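Local coordinates for LPS-assembly lipoprotein LptE (Acinetobacter baumannii, PDB 5TSE), which probably works with LptD to assemble lipopolysaccharide at the surface of the outer membrane, and may bind the lipopolysaccharide there, at residues L67-Q79 / E90-Y102. Residues are numbered along the deposited sequence; the frame is centred on the assembly and turned at random.
Sequences LTEVLLRLTVTFQ and EPRTLTAARSYQY. With FMT (formic acid), chain D.
Pro-91, which has no backbone N-H to offer, lies just before the second strand of a long antiparallel beta hairpin, its CB 3.7 Å from Thr-77 CG2. From Arg-92 to Tyr-100, every second residue forms a hydrogen-bonded pair, and the side chains of these pairs share the face that helix 110-134 partly covers. Arg-92 lays its aliphatic CB over one face of the Phe-78 ring, near the rim, while Leu-94 CD1 reaches the ring edge at CE1 (3.9 Å), an apolar setting, made by methylenes and a leucine methyl, that suits a phenylalanine. The opposite face of the sheet is rich in threonines here (Thr-75, Thr-77, Thr-93 and Thr-95), small beta-branched residues that suit a strand and bring a hydroxyl. Thr-93 OG1 donates to Thr-77 OG1 (2.7 Å), which passes a bond on to O1 of a formic acid molecule, probably from the crystallisation liquor. With OG1 swung opposite its own backbone N (chi1 -169°), Thr-95 gives a bond to Leu-74 O from above the carbonyl plane and receives one from Arg-73 NH1 (3.1 Å, 165° at the hydrogen), in the guanidinium plane. Ala-97 CB sits over one face of that guanidinium, 3.5 Å from Arg-73 NH1. Arg-98 NH1 hydrogen-bonds to Ala-97 O and forms a salt bridge with Asp-124 of helix 110-134. Ser-99 OG reaches Glu-69 OE2 weakly, at 3.0 Å. Tyr-100, whose hydroxyl bonds Glu-114, lies alongside Val-70, its CE1 3.6 Å from Val-70 CB.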
loop_
_atom_site.group_PDB
_atom_site.type_symbol
_atom_site.label_atom_id
_atom_site.label_comp_id
_atom_site.label_asym_id
_atom_site.label_seq_id
_atom_site.Cartn_x
_atom_site.Cartn_y
_atom_site.Cartn_z
ATOM N N LEU A 67 29.270 0.597 -0.083
ATOM C CA LEU A 67 29.106 -0.612 -0.878
ATOM C C LEU A 67 27.940 -0.387 -1.844
ATOM O O LEU A 67 27.251 0.635 -1.757
ATOM C CB LEU A 67 28.854 -1.816 0.042
ATOM C CG LEU A 67 27.687 -1.801 1.055
ATOM C CD1 LEU A 67 26.319 -1.892 0.390
ATOM C CD2 LEU A 67 27.865 -2.958 2.040
ATOM N N THR A 68 27.728 -1.333 -2.758
ATOM C CA THR A 68 26.644 -1.253 -3.737
ATOM C C THR A 68 25.397 -1.914 -3.154
ATOM O O THR A 68 25.443 -3.058 -2.745
ATOM C CB THR A 68 27.037 -1.924 -5.062
ATOM O OG1 THR A 68 28.209 -1.287 -5.573
ATOM C CG2 THR A 68 25.917 -1.792 -6.093
ATOM N N GLU A 69 24.279 -1.195 -3.168
ATOM C CA GLU A 69 23.035 -1.665 -2.575
ATOM C C GLU A 69 21.797 -1.596 -3.485
ATOM O O GLU A 69 21.530 -0.566 -4.112
ATOM C CB GLU A 69 22.808 -0.828 -1.314
ATOM C CG GLU A 69 21.495 -1.047 -0.589
ATOM C CD GLU A 69 21.474 -0.362 0.768
ATOM O OE1 GLU A 69 22.431 -0.573 1.549
ATOM O OE2 GLU A 69 20.489 0.341 1.077
ATOM N N VAL A 70 21.047 -2.693 -3.535
ATOM C CA VAL A 70 19.809 -2.765 -4.310
ATOM C C VAL A 70 18.640 -2.535 -3.363
ATOM O O VAL A 70 18.421 -3.340 -2.470
ATOM C CB VAL A 70 19.622 -4.134 -4.988
ATOM C CG1 VAL A 70 18.274 -4.200 -5.704
ATOM C CG2 VAL A 70 20.749 -4.398 -5.972
ATOM N N LEU A 71 17.880 -1.455 -3.578
ATOM C CA LEU A 71 16.744 -1.114 -2.731
ATOM C C LEU A 71 15.416 -1.222 -3.489
ATOM O O LEU A 71 15.211 -0.568 -4.516
ATOM C CB LEU A 71 16.947 0.267 -2.106
ATOM C CG LEU A 71 15.859 0.801 -1.154
ATOM C CD1 LEU A 71 16.396 1.836 -0.192
ATOM C CD2 LEU A 71 14.636 1.336 -1.894
ATOM N N LEU A 72 14.524 -2.056 -2.957
ATOM C CA LEU A 72 13.225 -2.323 -3.551
ATOM C C LEU A 72 12.180 -1.509 -2.804
ATOM O O LEU A 72 11.924 -1.751 -1.629
ATOM C CB LEU A 72 12.937 -3.817 -3.468
ATOM C CG LEU A 72 14.044 -4.693 -4.104
ATOM C CD1 LEU A 72 13.869 -6.153 -3.749
ATOM C CD2 LEU A 72 14.107 -4.529 -5.614
ATOM N N ARG A 73 11.600 -0.525 -3.476
ATOM C CA ARG A 73 10.612 0.322 -2.843
ATOM C C ARG A 73 9.263 0.240 -3.512
ATOM O O ARG A 73 9.176 -0.015 -4.705
ATOM C CB ARG A 73 11.073 1.782 -2.904
ATOM C CG ARG A 73 10.101 2.793 -2.290
ATOM C CD ARG A 73 10.632 4.230 -2.279
ATOM N NE ARG A 73 11.959 4.291 -1.688
ATOM C CZ ARG A 73 12.227 4.174 -0.387
ATOM N NH1 ARG A 73 11.261 3.961 0.513
ATOM N NH2 ARG A 73 13.488 4.244 0.019
ATOM N N LEU A 74 8.224 0.486 -2.717
ATOM C CA LEU A 74 6.864 0.597 -3.217
ATOM C C LEU A 74 6.271 1.825 -2.546
ATOM O O LEU A 74 6.323 1.972 -1.334
ATOM C CB LEU A 74 6.028 -0.654 -2.948
ATOM C CG LEU A 74 4.602 -0.646 -3.527
ATOM C CD1 LEU A 74 4.558 -0.159 -4.970
ATOM C CD2 LEU A 74 3.982 -2.036 -3.417
ATOM N N THR A 75 5.730 2.721 -3.355
ATOM C CA THR A 75 5.152 3.957 -2.858
ATOM C C THR A 75 3.701 4.044 -3.305
ATOM O O THR A 75 3.395 3.761 -4.457
ATOM C CB THR A 75 5.956 5.136 -3.412
ATOM O OG1 THR A 75 7.326 4.985 -2.995
ATOM C CG2 THR A 75 5.390 6.465 -2.941
ATOM N N VAL A 76 2.808 4.416 -2.396
ATOM C CA VAL A 76 1.376 4.531 -2.738
ATOM C C VAL A 76 0.725 5.796 -2.175
ATOM O O VAL A 76 0.910 6.132 -1.008
ATOM C CB VAL A 76 0.561 3.293 -2.261
ATOM C CG1 VAL A 76 -0.939 3.530 -2.393
ATOM C CG2 VAL A 76 0.942 2.059 -3.045
ATOM N N THR A 77 -0.027 6.487 -3.029
ATOM C CA THR A 77 -0.790 7.670 -2.641
ATOM C C THR A 77 -2.250 7.248 -2.732
ATOM O O THR A 77 -2.680 6.664 -3.726
ATOM C CB THR A 77 -0.494 8.885 -3.539
ATOM O OG1 THR A 77 0.900 9.234 -3.428
ATOM C CG2 THR A 77 -1.345 10.096 -3.132
ATOM N N PHE A 78 -3.013 7.509 -1.686
ATOM C CA PHE A 78 -4.413 7.133 -1.674
ATOM C C PHE A 78 -5.246 8.096 -0.842
ATOM O O PHE A 78 -4.735 8.780 0.045
ATOM C CB PHE A 78 -4.559 5.726 -1.107
ATOM C CG PHE A 78 -4.307 5.642 0.368
ATOM C CD1 PHE A 78 -3.011 5.510 0.864
ATOM C CD2 PHE A 78 -5.368 5.687 1.271
ATOM C CE1 PHE A 78 -2.780 5.433 2.227
ATOM C CE2 PHE A 78 -5.141 5.607 2.640
ATOM C CZ PHE A 78 -3.847 5.482 3.119
ATOM N N GLN A 79 -6.542 8.115 -1.120
ATOM C CA GLN A 79 -7.469 8.958 -0.391
ATOM C C GLN A 79 -8.818 8.281 -0.390
ATOM O O GLN A 79 -9.158 7.585 -1.341
ATOM C CB GLN A 79 -7.570 10.336 -1.049
ATOM C CG GLN A 79 -8.233 10.351 -2.417
ATOM C CD GLN A 79 -8.131 11.694 -3.131
ATOM O OE1 GLN A 79 -7.476 12.624 -2.658
ATOM N NE2 GLN A 79 -8.781 11.792 -4.287
ATOM N N GLU A 90 -7.705 14.018 2.530
ATOM C CA GLU A 90 -6.680 14.476 1.610
ATOM C C GLU A 90 -5.829 13.268 1.242
ATOM O O GLU A 90 -5.833 12.263 1.974
ATOM C CB GLU A 90 -5.835 15.596 2.224
ATOM C CG GLU A 90 -6.621 16.875 2.505
ATOM C CD GLU A 90 -7.207 17.519 1.252
ATOM O OE1 GLU A 90 -6.741 17.214 0.134
ATOM O OE2 GLU A 90 -8.130 18.352 1.383
ATOM N N PRO A 91 -5.128 13.335 0.090
ATOM C CA PRO A 91 -4.279 12.205 -0.280
ATOM C C PRO A 91 -3.211 11.932 0.777
ATOM O O PRO A 91 -2.795 12.834 1.475
ATOM C CB PRO A 91 -3.629 12.641 -1.602
ATOM C CG PRO A 91 -4.406 13.808 -2.095
ATOM C CD PRO A 91 -5.132 14.406 -0.927
ATOM N N ARG A 92 -2.810 10.676 0.891
ATOM C CA ARG A 92 -1.795 10.237 1.832
ATOM C C ARG A 92 -0.815 9.357 1.057
ATOM O O ARG A 92 -1.242 8.410 0.404
ATOM C CB ARG A 92 -2.462 9.453 2.957
ATOM C CG ARG A 92 -1.517 8.686 3.865
ATOM C CD ARG A 92 -0.512 9.574 4.589
ATOM N NE ARG A 92 -1.145 10.496 5.527
ATOM C CZ ARG A 92 -0.487 11.340 6.314
ATOM N NH1 ARG A 92 0.843 11.389 6.292
ATOM N NH2 ARG A 92 -1.159 12.136 7.133
ATOM N N THR A 93 0.480 9.681 1.133
ATOM C CA THR A 93 1.541 8.955 0.437
ATOM C C THR A 93 2.373 8.114 1.412
ATOM O O THR A 93 2.988 8.663 2.320
ATOM C CB THR A 93 2.465 9.950 -0.305
ATOM O OG1 THR A 93 1.700 10.653 -1.294
ATOM C CG2 THR A 93 3.630 9.243 -0.997
ATOM N N LEU A 94 2.394 6.791 1.222
ATOM C CA LEU A 94 3.159 5.885 2.092
ATOM C C LEU A 94 4.179 5.110 1.281
ATOM O O LEU A 94 4.063 5.003 0.075
ATOM C CB LEU A 94 2.247 4.893 2.800
ATOM C CG LEU A 94 1.056 5.479 3.543
ATOM C CD1 LEU A 94 0.340 4.370 4.303
ATOM C CD2 LEU A 94 1.494 6.588 4.486
ATOM N N THR A 95 5.166 4.542 1.961
ATOM C CA THR A 95 6.202 3.818 1.277
ATOM C C THR A 95 6.782 2.718 2.143
ATOM O O THR A 95 6.826 2.833 3.364
ATOM C CB THR A 95 7.331 4.780 0.840
ATOM O OG1 THR A 95 8.229 4.110 -0.044
ATOM C CG2 THR A 95 8.115 5.325 2.040
ATOM N N ALA A 96 7.199 1.639 1.505
ATOM C CA ALA A 96 7.828 0.525 2.213
ATOM C C ALA A 96 9.051 0.173 1.411
ATOM O O ALA A 96 9.066 0.366 0.198
ATOM C CB ALA A 96 6.890 -0.662 2.312
ATOM N N ALA A 97 10.073 -0.355 2.074
ATOM C CA ALA A 97 11.298 -0.683 1.391
ATOM C C ALA A 97 12.171 -1.676 2.124
ATOM O O ALA A 97 12.193 -1.710 3.343
ATOM C CB ALA A 97 12.089 0.599 1.178
ATOM N N ARG A 98 12.903 -2.468 1.350
ATOM C CA ARG A 98 13.882 -3.401 1.874
ATOM C C ARG A 98 15.053 -3.361 0.909
ATOM O O ARG A 98 14.858 -3.142 -0.293
ATOM C CB ARG A 98 13.334 -4.827 1.938
ATOM C CG ARG A 98 12.192 -5.057 2.902
ATOM C CD ARG A 98 12.585 -4.783 4.342
ATOM N NE ARG A 98 11.520 -5.204 5.255
ATOM C CZ ARG A 98 10.425 -4.505 5.545
ATOM N NH1 ARG A 98 10.178 -3.323 4.980
ATOM N NH2 ARG A 98 9.536 -5.010 6.398
ATOM N N SER A 99 16.266 -3.537 1.421
ATOM C CA SER A 99 17.457 -3.565 0.568
ATOM C C SER A 99 18.466 -4.584 1.037
ATOM O O SER A 99 18.528 -4.901 2.212
ATOM C CB SER A 99 18.134 -2.195 0.519
ATOM O OG SER A 99 18.536 -1.773 1.801
ATOM N N TYR A 100 19.274 -5.073 0.100
ATOM C CA TYR A 100 20.331 -6.029 0.396
ATOM C C TYR A 100 21.643 -5.541 -0.249
ATOM O O TYR A 100 21.636 -4.665 -1.128
ATOM C CB TYR A 100 19.955 -7.430 -0.112
ATOM C CG TYR A 100 19.846 -7.565 -1.619
ATOM C CD1 TYR A 100 18.704 -7.186 -2.291
ATOM C CD2 TYR A 100 20.888 -8.101 -2.366
ATOM C CE1 TYR A 100 18.599 -7.323 -3.662
ATOM C CE2 TYR A 100 20.794 -8.235 -3.747
ATOM C CZ TYR A 100 19.640 -7.849 -4.384
ATOM O OH TYR A 100 19.541 -7.971 -5.756
ATOM N N GLN A 101 22.759 -6.106 0.193
ATOM C CA GLN A 101 24.061 -5.742 -0.352
ATOM C C GLN A 101 24.291 -6.474 -1.670
ATOM O O GLN A 101 24.289 -7.702 -1.702
ATOM C CB GLN A 101 25.182 -6.107 0.625
ATOM C CG GLN A 101 26.586 -5.758 0.113
ATOM C CD GLN A 101 27.717 -6.317 0.969
ATOM O OE1 GLN A 101 27.495 -6.851 2.062
ATOM N NE2 GLN A 101 28.943 -6.197 0.464
ATOM N N TYR A 102 24.474 -5.727 -2.758
ATOM C CA TYR A 102 24.782 -6.349 -4.042
ATOM C C TYR A 102 26.193 -6.924 -3.909
ATOM O O TYR A 102 27.106 -6.245 -3.431
ATOM C CB TYR A 102 24.717 -5.346 -5.193
ATOM C CG TYR A 102 25.249 -5.885 -6.508
ATOM C CD1 TYR A 102 24.442 -6.641 -7.365
ATOM C CD2 TYR A 102 26.569 -5.635 -6.895
ATOM C CE1 TYR A 102 24.937 -7.131 -8.572
ATOM C CE2 TYR A 102 27.075 -6.122 -8.092
ATOM C CZ TYR A 102 26.262 -6.867 -8.931
ATOM O OH TYR A 102 26.780 -7.342 -10.122
HETATM C C FMT D . 3.483 8.021 -5.985
HETATM O O1 FMT D . 2.694 8.500 -5.191
HETATM O O2 FMT D . 3.542 6.700 -6.106
#